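Local structure of geranyltranstransferase (Campylobacter jejuni, 3NPK) at residues Asn16-Val20 and Leu31-Lys36; Phe42-Leu47 and Leu178-Leu183; Asp64-Ala68 and Val120-Leu126; Phe71-Tyr75 and Leu113-Phe118. The protein probably catalyses the condensation of geranyl diphosphate with isopentenyl diphosphate to give farnesyl diphosphate and pyrophosphate in isoprenoid biosynthesis. Residues are numbered along the deposited sequence.

Contact 1: residues Asn16-Val20 and Leu31-Lys36; sequences NLPKV and LALMLK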
loop_
_atom_site.group_PDB
_atom_site.type_symbol
_atom_site.label_atom_id
_atom_site.label_comp_id
_atom_site.label_asym_id
_atom_site.label_seq_id
_atom_site.Cartn_x
_atom_site.Cartn_y
_atom_site.Cartn_z
ATOM N N ASN A 16 7.185 17.309 -4.653
ATOM C CA ASN A 16 7.354 15.890 -4.380
ATOM C C ASN A 16 6.236 15.052 -4.987
ATOM O O ASN A 16 5.836 14.033 -4.431
ATOM C CB ASN A 16 7.467 15.652 -2.865
ATOM C CG ASN A 16 8.837 16.016 -2.345
ATOM O OD1 ASN A 16 9.801 15.265 -2.543
ATOM N ND2 ASN A 16 8.946 17.192 -1.727
ATOM N N LEU A 17 5.726 15.480 -6.136
ATOM C CA LEU A 17 4.665 14.716 -6.775
ATOM C C LEU A 17 5.270 13.417 -7.295
ATOM O O LEU A 17 6.319 13.427 -7.937
ATOM C CB LEU A 17 4.056 15.508 -7.934
ATOM C CG LEU A 17 3.342 16.780 -7.474
ATOM C CD1 LEU A 17 3.058 17.695 -8.681
ATOM C CD2 LEU A 17 2.045 16.454 -6.700
ATOM N N PRO A 18 4.628 12.287 -7.002
ATOM C CA PRO A 18 5.196 11.011 -7.443
ATOM C C PRO A 18 5.138 10.904 -8.964
ATOM O O PRO A 18 4.126 11.247 -9.571
ATOM C CB PRO A 18 4.284 9.953 -6.799
ATOM C CG PRO A 18 3.153 10.676 -6.208
ATOM C CD PRO A 18 3.329 12.144 -6.321
ATOM N N LYS A 19 6.221 10.454 -9.574
ATOM C CA LYS A 19 6.242 10.325 -11.029
ATOM C C LYS A 19 7.264 9.288 -11.431
ATOM O O LYS A 19 8.195 8.997 -10.672
ATOM C CB LYS A 19 6.566 11.663 -11.684
ATOM C CG LYS A 19 7.834 12.286 -11.171
ATOM C CD LYS A 19 7.962 13.717 -11.660
ATOM C CE LYS A 19 9.033 14.468 -10.895
ATOM N NZ LYS A 19 9.099 15.893 -11.321
ATOM N N VAL A 20 7.071 8.719 -12.613
ATOM C CA VAL A 20 8.012 7.775 -13.189
ATOM C C VAL A 20 8.165 8.107 -14.672
ATOM O O VAL A 20 7.176 8.395 -15.362
ATOM C CB VAL A 20 7.561 6.299 -12.991
ATOM C CG1 VAL A 20 6.163 6.031 -13.599
ATOM C CG2 VAL A 20 8.620 5.336 -13.536
ATOM N N LEU A 31 -1.433 10.726 -11.582
ATOM C CA LEU A 31 -0.886 10.616 -10.221
ATOM C C LEU A 31 -0.973 11.942 -9.479
ATOM O O LEU A 31 -1.292 11.986 -8.285
ATOM C CB LEU A 31 0.588 10.164 -10.265
ATOM C CG LEU A 31 0.919 8.675 -10.457
ATOM C CD1 LEU A 31 2.379 8.467 -10.858
ATOM C CD2 LEU A 31 0.594 7.874 -9.181
ATOM N N ALA A 32 -0.649 13.027 -10.175
ATOM C CA ALA A 32 -0.573 14.346 -9.548
ATOM C C ALA A 32 -1.939 14.996 -9.353
ATOM O O ALA A 32 -2.122 15.797 -8.457
ATOM C CB ALA A 32 0.317 15.268 -10.382
ATOM N N LEU A 33 -2.892 14.649 -10.208
ATOM C CA LEU A 33 -4.113 15.431 -10.339
ATOM C C LEU A 33 -4.846 15.648 -9.015
ATOM O O LEU A 33 -5.166 16.777 -8.653
ATOM C CB LEU A 33 -5.043 14.757 -11.351
ATOM C CG LEU A 33 -6.203 15.591 -11.881
ATOM C CD1 LEU A 33 -5.659 16.791 -12.660
ATOM C CD2 LEU A 33 -7.110 14.736 -12.755
HETATM N N MSE A 34 -5.130 14.570 -8.293
HETATM C CA MSE A 34 -5.882 14.692 -7.051
HETATM C C MSE A 34 -5.068 15.265 -5.908
HETATM O O MSE A 34 -5.626 15.892 -5.002
HETATM C CB MSE A 34 -6.480 13.354 -6.629
HETATM C CG MSE A 34 -7.825 13.068 -7.217
HETATM SE SE MSE A 34 -9.222 14.451 -6.891
HETATM C CE MSE A 34 -10.388 13.918 -8.353
ATOM N N LEU A 35 -3.756 15.049 -5.946
ATOM C CA LEU A 35 -2.881 15.608 -4.924
ATOM C C LEU A 35 -2.830 17.121 -5.030
ATOM O O LEU A 35 -2.811 17.826 -4.018
ATOM C CB LEU A 35 -1.477 15.023 -5.055
ATOM C CG LEU A 35 -1.359 13.538 -4.701
ATOM C CD1 LEU A 35 0.019 13.055 -5.127
ATOM C CD2 LEU A 35 -1.567 13.341 -3.195
ATOM N N LYS A 36 -2.810 17.617 -6.264
ATOM C CA LYS A 36 -2.702 19.049 -6.505
ATOM C C LYS A 36 -4.029 19.781 -6.434
ATOM O O LYS A 36 -4.058 20.983 -6.155
ATOM C CB LYS A 36 -2.082 19.303 -7.876
ATOM C CG LYS A 36 -0.588 19.081 -7.913
ATOM C CD LYS A 36 0.044 19.833 -9.084
ATOM C CE LYS A 36 -0.095 19.055 -10.379
ATOM N NZ LYS A 36 0.208 19.888 -11.580
#
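Two neighbouring side chains of the extended segment 16-20, L17 and P18, press onto one flank of helix 31-36. L17 is the larger bump: it points toward the helix and drops into a shallow hollow with L35 and K36 as its walls and A32 as its floor. Its CD1 lies 4.0 Å from A32 CB and 3.7 Å from K36 CD, so the aliphatic part of the lysine forms one wall, while L17 CD2 meets L35 CB at 4.1 Å. The small A32 lets the chain come close, with L17 and A32 CA atoms 5.9 Å apart. P18 fills the next place with its compact, puckered ring, CD lying 3.6 Å from L35 CD1; its carbonyl O sits 3.5 Å from L31 CD1. F71 and L113 continue the packing on the proline ring, and L144 of the second subunit touches both P18 and L31. The arrangement is a loop strapped across a helix by apolar packing, here at the N-terminal, dimer-facing edge of the all-helical polyprenyl synthase fold.

Contact 2: residues Phe42-Leu47 and Leu178-Leu183; sequences FRAQLL and LIAAAL. With PPV (pyrophosphate), chain C.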
loop_
_atom_site.group_PDB
_atom_site.type_symbol
_atom_site.label_atom_id
_atom_site.label_comp_id
_atom_site.label_asym_id
_atom_site.label_seq_id
_atom_site.Cartn_x
_atom_site.Cartn_y
_atom_site.Cartn_z
ATOM N N PHE A 42 -5.625 18.237 6.580
ATOM C CA PHE A 42 -5.859 18.171 8.024
ATOM C C PHE A 42 -4.925 17.146 8.680
ATOM O O PHE A 42 -4.319 17.420 9.721
ATOM C CB PHE A 42 -7.344 17.829 8.261
ATOM C CG PHE A 42 -7.720 17.596 9.699
ATOM C CD1 PHE A 42 -7.713 18.639 10.623
ATOM C CD2 PHE A 42 -8.138 16.341 10.121
ATOM C CE1 PHE A 42 -8.094 18.416 11.950
ATOM C CE2 PHE A 42 -8.513 16.118 11.436
ATOM C CZ PHE A 42 -8.491 17.148 12.348
ATOM N N ARG A 43 -4.793 15.970 8.076
ATOM C CA ARG A 43 -3.961 14.939 8.686
ATOM C C ARG A 43 -2.483 15.344 8.701
ATOM O O ARG A 43 -1.805 15.237 9.740
ATOM C CB ARG A 43 -4.184 13.601 7.986
ATOM C CG ARG A 43 -5.613 13.107 8.191
ATOM C CD ARG A 43 -6.088 12.125 7.132
ATOM N NE ARG A 43 -7.509 11.804 7.311
ATOM C CZ ARG A 43 -8.520 12.585 6.926
ATOM N NH1 ARG A 43 -8.285 13.739 6.312
ATOM N NH2 ARG A 43 -9.783 12.206 7.144
ATOM N N ALA A 44 -1.974 15.797 7.560
ATOM C CA ALA A 44 -0.621 16.360 7.514
ATOM C C ALA A 44 -0.426 17.429 8.588
ATOM O O ALA A 44 0.589 17.440 9.292
ATOM C CB ALA A 44 -0.339 16.957 6.130
ATOM N N GLN A 45 -1.389 18.336 8.712
ATOM C CA GLN A 45 -1.249 19.447 9.656
ATOM C C GLN A 45 -1.278 19.018 11.121
ATOM O O GLN A 45 -0.573 19.607 11.962
ATOM C CB GLN A 45 -2.271 20.551 9.379
ATOM C CG GLN A 45 -2.057 21.227 8.007
ATOM C CD GLN A 45 -0.633 21.733 7.850
ATOM O OE1 GLN A 45 -0.024 22.192 8.813
ATOM N NE2 GLN A 45 -0.090 21.636 6.644
ATOM N N LEU A 46 -2.067 17.994 11.443
ATOM C CA LEU A 46 -2.027 17.437 12.799
ATOM C C LEU A 46 -0.632 16.918 13.120
ATOM O O LEU A 46 -0.081 17.213 14.183
ATOM C CB LEU A 46 -3.039 16.304 12.955
ATOM C CG LEU A 46 -4.514 16.712 12.997
ATOM C CD1 LEU A 46 -5.338 15.444 12.959
ATOM C CD2 LEU A 46 -4.818 17.540 14.246
ATOM N N LEU A 47 -0.047 16.162 12.194
ATOM C CA LEU A 47 1.275 15.593 12.420
ATOM C C LEU A 47 2.307 16.709 12.576
ATOM O O LEU A 47 3.127 16.696 13.507
ATOM C CB LEU A 47 1.664 14.666 11.262
ATOM C CG LEU A 47 3.053 14.024 11.382
ATOM C CD1 LEU A 47 3.085 12.656 10.724
ATOM C CD2 LEU A 47 4.173 14.899 10.791
ATOM N N LEU A 178 -7.076 6.807 11.235
ATOM C CA LEU A 178 -6.052 7.511 10.461
ATOM C C LEU A 178 -5.762 8.913 11.033
ATOM O O LEU A 178 -4.616 9.377 11.006
ATOM C CB LEU A 178 -6.437 7.592 8.977
ATOM C CG LEU A 178 -5.297 8.070 8.059
ATOM C CD1 LEU A 178 -4.109 7.141 8.115
ATOM C CD2 LEU A 178 -5.779 8.220 6.624
ATOM N N ILE A 179 -6.792 9.582 11.560
ATOM C CA ILE A 179 -6.611 10.861 12.258
ATOM C C ILE A 179 -5.769 10.673 13.529
ATOM O O ILE A 179 -4.806 11.418 13.777
ATOM C CB ILE A 179 -7.981 11.520 12.566
ATOM C CG1 ILE A 179 -8.621 11.986 11.252
ATOM C CG2 ILE A 179 -7.835 12.685 13.531
ATOM C CD1 ILE A 179 -10.093 12.289 11.337
ATOM N N ALA A 180 -6.110 9.664 14.318
ATOM C CA ALA A 180 -5.309 9.307 15.495
ATOM C C ALA A 180 -3.866 8.964 15.100
ATOM O O ALA A 180 -2.897 9.350 15.778
ATOM C CB ALA A 180 -5.958 8.125 16.234
ATOM N N ALA A 181 -3.714 8.239 13.998
ATOM C CA ALA A 181 -2.376 7.878 13.527
ATOM C C ALA A 181 -1.545 9.114 13.181
ATOM O O ALA A 181 -0.355 9.155 13.449
ATOM C CB ALA A 181 -2.465 6.949 12.311
ATOM N N ALA A 182 -2.168 10.124 12.578
ATOM C CA ALA A 182 -1.427 11.327 12.224
ATOM C C ALA A 182 -0.819 11.959 13.469
ATOM O O ALA A 182 0.358 12.340 13.482
ATOM C CB ALA A 182 -2.339 12.313 11.528
ATOM N N LEU A 183 -1.627 12.082 14.519
ATOM C CA LEU A 183 -1.144 12.632 15.789
ATOM C C LEU A 183 -0.063 11.738 16.401
ATOM O O LEU A 183 0.989 12.237 16.815
ATOM C CB LEU A 183 -2.302 12.805 16.769
ATOM C CG LEU A 183 -3.242 13.946 16.392
ATOM C CD1 LEU A 183 -4.599 13.831 17.110
ATOM C CD2 LEU A 183 -2.586 15.315 16.672
HETATM O O11 PPV C . -12.420 13.885 3.613
HETATM P P1 PPV C . -11.671 15.329 3.885
HETATM O O21 PPV C . -12.712 16.436 4.516
HETATM O O31 PPV C . -10.562 15.160 4.825
HETATM O OPP PPV C . -11.239 15.869 2.397
HETATM P P2 PPV C . -9.878 16.655 1.934
HETATM O O12 PPV C . -10.187 16.952 0.342
HETATM O O22 PPV C . -8.593 15.661 1.987
HETATM O O32 PPV C . -9.679 17.912 2.676
#
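The pyrophosphate pocket is reached from this helix pair through R43, whose NH1 donates a hydrogen bond of 3.1 Å to O31 of the ligand; K40 N and R92 NH2 bind the same group. The arginine's shaft is held against helix 178-183 by apolar neighbours: R43 CD is 4.0 Å from L178 CD2, and R43 NE is 4.1 Å from I179 CG1. Helices 42-47 and 178-183 run in broadly the same direction, 31° apart with axes 8.1 Å from each other, as buried members of the helical bundle of the isoprenyl diphosphate synthase fold. A182 is what allows this closeness: its CB approaches R43 O to 3.5 Å and L46 CB to 4.3 Å, and its O lies 3.5 Å from L47 CA in a CA-H...O contact. L46 lies between I179 and L183, with L46 CD1 3.8 Å from I179 CG2 and L46 CB 3.9 Å from L183 CD2. F42 CE2 lies 4.1 Å from I179 CG2, and its ring also meets Y282 and F211.

Contact 3: residues Asp64-Ala68 and Val120-Leu126; sequences DVALA and VLSHAHL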
loop_
_atom_site.group_PDB
_atom_site.type_symbol
_atom_site.label_atom_id
_atom_site.label_comp_id
_atom_site.label_asym_id
_atom_site.label_seq_id
_atom_site.Cartn_x
_atom_site.Cartn_y
_atom_site.Cartn_z
ATOM N N ASP A 64 8.081 14.721 4.911
ATOM C CA ASP A 64 7.926 13.479 4.140
ATOM C C ASP A 64 6.924 12.543 4.819
ATOM O O ASP A 64 6.238 11.775 4.152
ATOM C CB ASP A 64 9.250 12.726 3.993
ATOM C CG ASP A 64 10.179 13.343 2.970
ATOM O OD1 ASP A 64 9.714 14.127 2.108
ATOM O OD2 ASP A 64 11.391 13.017 3.023
ATOM N N VAL A 65 6.846 12.592 6.147
ATOM C CA VAL A 65 5.923 11.712 6.862
ATOM C C VAL A 65 4.503 12.241 6.672
ATOM O O VAL A 65 3.566 11.466 6.440
ATOM C CB VAL A 65 6.298 11.602 8.373
ATOM C CG1 VAL A 65 5.430 10.561 9.062
ATOM C CG2 VAL A 65 7.773 11.243 8.521
ATOM N N ALA A 66 4.342 13.560 6.745
ATOM C CA ALA A 66 3.065 14.189 6.421
ATOM C C ALA A 66 2.648 13.847 4.991
ATOM O O ALA A 66 1.460 13.603 4.716
ATOM C CB ALA A 66 3.155 15.709 6.598
ATOM N N LEU A 67 3.616 13.843 4.074
ATOM C CA LEU A 67 3.343 13.508 2.681
ATOM C C LEU A 67 2.793 12.085 2.548
ATOM O O LEU A 67 1.806 11.853 1.835
ATOM C CB LEU A 67 4.609 13.659 1.844
ATOM C CG LEU A 67 4.396 13.631 0.328
ATOM C CD1 LEU A 67 3.483 14.784 -0.068
ATOM C CD2 LEU A 67 5.744 13.749 -0.363
ATOM N N ALA A 68 3.409 11.139 3.250
ATOM C CA ALA A 68 2.938 9.755 3.237
ATOM C C ALA A 68 1.473 9.660 3.692
ATOM O O ALA A 68 0.672 8.925 3.085
ATOM C CB ALA A 68 3.822 8.895 4.122
ATOM N N VAL A 120 7.969 6.704 0.364
ATOM C CA VAL A 120 8.304 8.031 0.875
ATOM C C VAL A 120 8.672 7.960 2.353
ATOM O O VAL A 120 9.662 8.556 2.795
ATOM C CB VAL A 120 7.150 9.033 0.640
ATOM C CG1 VAL A 120 7.349 10.299 1.482
ATOM C CG2 VAL A 120 7.049 9.355 -0.841
ATOM N N LEU A 121 7.895 7.213 3.134
ATOM C CA LEU A 121 8.190 7.123 4.564
ATOM C C LEU A 121 9.564 6.484 4.776
ATOM O O LEU A 121 10.366 6.948 5.613
ATOM C CB LEU A 121 7.122 6.282 5.256
ATOM C CG LEU A 121 6.444 6.898 6.457
ATOM C CD1 LEU A 121 5.409 5.919 7.059
ATOM C CD2 LEU A 121 7.496 7.354 7.429
ATOM N N SER A 122 9.856 5.434 4.017
ATOM C CA SER A 122 11.100 4.702 4.215
ATOM C C SER A 122 12.335 5.530 3.847
ATOM O O SER A 122 13.434 5.242 4.327
ATOM C CB SER A 122 11.077 3.371 3.463
ATOM O OG SER A 122 11.164 3.541 2.056
ATOM N N HIS A 123 12.136 6.532 2.993
ATOM C CA HIS A 123 13.211 7.438 2.581
ATOM C C HIS A 123 13.328 8.743 3.386
ATOM O O HIS A 123 14.210 9.571 3.115
ATOM C CB HIS A 123 13.093 7.737 1.084
ATOM C CG HIS A 123 13.699 6.678 0.221
ATOM N ND1 HIS A 123 12.972 5.636 -0.326
ATOM C CD2 HIS A 123 14.977 6.502 -0.196
ATOM C CE1 HIS A 123 13.780 4.874 -1.049
ATOM N NE2 HIS A 123 15.000 5.369 -0.973
ATOM N N ALA A 124 12.491 8.906 4.411
ATOM C CA ALA A 124 12.562 10.109 5.229
ATOM C C ALA A 124 13.923 10.220 5.919
ATOM O O ALA A 124 14.578 9.205 6.226
ATOM C CB ALA A 124 11.457 10.123 6.266
ATOM N N HIS A 125 14.348 11.448 6.176
ATOM C CA HIS A 125 15.615 11.675 6.851
ATOM C C HIS A 125 15.431 11.621 8.371
ATOM O O HIS A 125 15.503 12.655 9.058
ATOM C CB HIS A 125 16.242 13.001 6.422
ATOM C CG HIS A 125 17.671 13.143 6.841
ATOM N ND1 HIS A 125 18.716 13.191 5.942
ATOM C CD2 HIS A 125 18.230 13.213 8.071
ATOM C CE1 HIS A 125 19.855 13.308 6.602
ATOM N NE2 HIS A 125 19.588 13.319 7.896
ATOM N N LEU A 126 15.150 10.413 8.863
ATOM C CA LEU A 126 14.934 10.118 10.275
ATOM C C LEU A 126 15.602 8.781 10.557
ATOM O O LEU A 126 15.807 7.980 9.643
ATOM C CB LEU A 126 13.429 9.990 10.564
ATOM C CG LEU A 126 12.595 11.247 10.347
ATOM C CD1 LEU A 126 11.083 10.881 10.318
ATOM C CD2 LEU A 126 12.882 12.274 11.455
HETATM O O HOH W 1 12.595 13.544 5.497
HETATM O O HOH W 2 11.190 10.506 1.606
#
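Two waters carry the polar traffic between these segments, both held by one carboxylate oxygen. Water 1 donates to D64 OD2 (2.8 Å) and accepts from H125 N (2.8 Å), reaching the inverse gamma turn centred on H125; water 2 donates to V120 O (2.7 Å) and, weakly, to D64 OD2 (2.9 Å). D64 OD1 is hydrogen-bonded to H12 NE2, so the aspartate also ties in helix 5-14. Beside this wet edge the packing is largely apolar, although V120 CG1, 4.2 Å from L67 CD2, also presses to 3.2 Å from D64 O. V65 CG2 meets L121 CD2 at 4.0 Å and L126 CD1 at 3.8 Å, thus touching both helix and loop, while A68 CB lies 4.0 Å from L121 CG. L134 of helix 128-142 packs on V65 and L121. The aspartate thus bridges through water to the backbone of V120 and H125, where the chain passes from helix 103-122 toward helix 128-142, a helix-to-helix connection at the rim of the all-alpha prenyl synthase bundle.

Contact 4: residues Phe71-Tyr75 and Leu113-Phe118; sequences FIHTY and LNTEAF. With PPV (pyrophosphate), chain C.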
loop_
_atom_site.group_PDB
_atom_site.type_symbol
_atom_site.label_atom_id
_atom_site.label_comp_id
_atom_site.label_asym_id
_atom_site.label_seq_id
_atom_site.Cartn_x
_atom_site.Cartn_y
_atom_site.Cartn_z
ATOM N N PHE A 71 -0.701 10.893 0.932
ATOM C CA PHE A 71 -0.751 9.911 -0.162
ATOM C C PHE A 71 -1.783 8.835 0.170
ATOM O O PHE A 71 -2.574 8.443 -0.693
ATOM C CB PHE A 71 0.610 9.241 -0.406
ATOM C CG PHE A 71 1.609 10.086 -1.188
ATOM C CD1 PHE A 71 1.348 11.400 -1.548
ATOM C CD2 PHE A 71 2.828 9.541 -1.532
ATOM C CE1 PHE A 71 2.294 12.148 -2.260
ATOM C CE2 PHE A 71 3.783 10.269 -2.231
ATOM C CZ PHE A 71 3.512 11.579 -2.596
ATOM N N ILE A 72 -1.755 8.325 1.400
ATOM C CA ILE A 72 -2.726 7.317 1.810
ATOM C C ILE A 72 -4.113 7.896 1.722
ATOM O O ILE A 72 -5.023 7.266 1.195
ATOM C CB ILE A 72 -2.493 6.865 3.271
ATOM C CG1 ILE A 72 -1.231 6.002 3.343
ATOM C CG2 ILE A 72 -3.756 6.154 3.858
ATOM C CD1 ILE A 72 -1.358 4.677 2.613
ATOM N N HIS A 73 -4.291 9.090 2.266
ATOM C CA HIS A 73 -5.617 9.680 2.280
ATOM C C HIS A 73 -6.143 9.881 0.853
ATOM O O HIS A 73 -7.296 9.552 0.544
ATOM C CB HIS A 73 -5.593 10.977 3.080
ATOM C CG HIS A 73 -6.923 11.640 3.163
ATOM N ND1 HIS A 73 -7.157 12.918 2.711
ATOM C CD2 HIS A 73 -8.107 11.175 3.622
ATOM C CE1 HIS A 73 -8.426 13.227 2.917
ATOM N NE2 HIS A 73 -9.027 12.178 3.452
ATOM N N THR A 74 -5.301 10.431 -0.017
ATOM C CA THR A 74 -5.719 10.648 -1.401
ATOM C C THR A 74 -6.032 9.337 -2.123
ATOM O O THR A 74 -7.037 9.259 -2.855
ATOM C CB THR A 74 -4.674 11.486 -2.161
ATOM O OG1 THR A 74 -4.667 12.808 -1.621
ATOM C CG2 THR A 74 -4.991 11.569 -3.661
ATOM N N TYR A 75 -5.202 8.308 -1.930
ATOM C CA TYR A 75 -5.501 7.017 -2.577
ATOM C C TYR A 75 -6.888 6.531 -2.132
ATOM O O TYR A 75 -7.692 6.053 -2.944
ATOM C CB TYR A 75 -4.398 5.959 -2.345
ATOM C CG TYR A 75 -4.836 4.727 -1.557
ATOM C CD1 TYR A 75 -5.685 3.773 -2.118
ATOM C CD2 TYR A 75 -4.374 4.510 -0.259
ATOM C CE1 TYR A 75 -6.092 2.666 -1.405
ATOM C CE2 TYR A 75 -4.763 3.386 0.459
ATOM C CZ TYR A 75 -5.628 2.480 -0.112
ATOM O OH TYR A 75 -6.051 1.368 0.581
ATOM N N LEU A 113 -0.363 5.139 -5.102
ATOM C CA LEU A 113 -0.220 6.066 -3.980
ATOM C C LEU A 113 -0.160 5.320 -2.640
ATOM O O LEU A 113 0.535 5.754 -1.725
ATOM C CB LEU A 113 -1.337 7.123 -3.981
ATOM C CG LEU A 113 -1.236 8.164 -5.111
ATOM C CD1 LEU A 113 -2.440 9.130 -5.053
ATOM C CD2 LEU A 113 0.098 8.930 -5.084
ATOM N N ASN A 114 -0.915 4.228 -2.521
ATOM C CA ASN A 114 -0.878 3.377 -1.331
ATOM C C ASN A 114 0.569 2.911 -1.132
ATOM O O ASN A 114 1.181 3.138 -0.086
ATOM C CB ASN A 114 -1.841 2.201 -1.571
ATOM C CG ASN A 114 -2.032 1.291 -0.359
ATOM O OD1 ASN A 114 -1.389 1.455 0.687
ATOM N ND2 ASN A 114 -2.960 0.333 -0.495
ATOM N N THR A 115 1.141 2.288 -2.157
ATOM C CA THR A 115 2.521 1.788 -2.048
ATOM C C THR A 115 3.524 2.926 -1.887
ATOM O O THR A 115 4.491 2.815 -1.119
ATOM C CB THR A 115 2.867 0.938 -3.274
ATOM O OG1 THR A 115 1.899 -0.110 -3.381
ATOM C CG2 THR A 115 4.260 0.321 -3.164
ATOM N N GLU A 116 3.293 4.028 -2.584
ATOM C CA GLU A 116 4.263 5.125 -2.563
ATOM C C GLU A 116 4.355 5.786 -1.185
ATOM O O GLU A 116 5.398 6.342 -0.825
ATOM C CB GLU A 116 3.925 6.168 -3.624
ATOM C CG GLU A 116 5.082 7.086 -3.988
ATOM C CD GLU A 116 6.180 6.424 -4.821
ATOM O OE1 GLU A 116 6.102 5.213 -5.129
ATOM O OE2 GLU A 116 7.145 7.139 -5.167
ATOM N N ALA A 117 3.279 5.715 -0.409
ATOM C CA ALA A 117 3.315 6.273 0.937
ATOM C C ALA A 117 4.448 5.604 1.717
ATOM O O ALA A 117 5.184 6.259 2.471
ATOM C CB ALA A 117 1.985 6.057 1.653
ATOM N N PHE A 118 4.583 4.295 1.526
ATOM C CA PHE A 118 5.629 3.557 2.220
ATOM C C PHE A 118 7.022 3.805 1.660
ATOM O O PHE A 118 7.997 3.822 2.419
ATOM C CB PHE A 118 5.251 2.083 2.337
ATOM C CG PHE A 118 4.007 1.908 3.124
ATOM C CD1 PHE A 118 4.045 2.065 4.491
ATOM C CD2 PHE A 118 2.768 1.751 2.501
ATOM C CE1 PHE A 118 2.882 1.978 5.245
ATOM C CE2 PHE A 118 1.603 1.683 3.244
ATOM C CZ PHE A 118 1.656 1.809 4.617
HETATM O O11 PPV C . -12.420 13.885 3.613
HETATM P P1 PPV C . -11.671 15.329 3.885
HETATM O O21 PPV C . -12.712 16.436 4.516
HETATM O O31 PPV C . -10.562 15.160 4.825
HETATM O OPP PPV C . -11.239 15.869 2.397
HETATM P P2 PPV C . -9.878 16.655 1.934
HETATM O O12 PPV C . -10.187 16.952 0.342
HETATM O O22 PPV C . -8.593 15.661 1.987
HETATM O O32 PPV C . -9.679 17.912 2.676
#
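F71 opens the contact, its ring with L113 CD2 over one face (4.3 Å from F71 CG) and the backbone N of A117 near its edge, 4.0 Å from F71 CD2. I72 follows, with CG1 3.6 Å from A117 CB and CD1 4.3 Å from F118 CE2. H73 turns from helix 113-118 to line the pyrophosphate pocket. T74 sets its CG2 3.8 Å from L113 CD1, while its hydroxyl OG1 hydrogen-bonds to R92 and to the E70 carbonyl. Y75 ends the segment: its CB rests 3.7 Å from L113 CB, and N114 CB lies 3.7 Å from the Y75 ring centroid in a CH-pi contact. The helices are almost antiparallel (173°, axes 8.1 Å apart). N114 OD1 hydrogen-bonds with T115 OG1 of the second subunit, and F118 stacks on F118 of that subunit. Carbon-to-carbon packing, including N114 CB over the Y75 ring, thus joins the pair, while H73 and T74 (through R92) serve the pyrophosphate side and N114 and T115 the dimer interface, which Y75 also touches.

In the fold
Contacts 2 and 4 are wholly buried and each supplies a residue of the pyrophosphate pocket, R43 and H73; contacts 1 and 3 are only partly buried and lie farther from the chain's centre. Contacts 3 and 4 join the same two helices, 59-80 and 103-122, the first where water enters, the second in close carbon packing. The chemistry follows: apolar loop-on-helix packing in contact 1, a ligand hydrogen bond from R43 in contact 2, water bridges in contact 3 and ring packing in contact 4. Contact 1 lies against contact 4, and N16 CB reaches L67 of contact 3; contact 2 meets contact 3 through L47 and V65. The second subunit touches contacts 1, 3 and 4, but not contact 2.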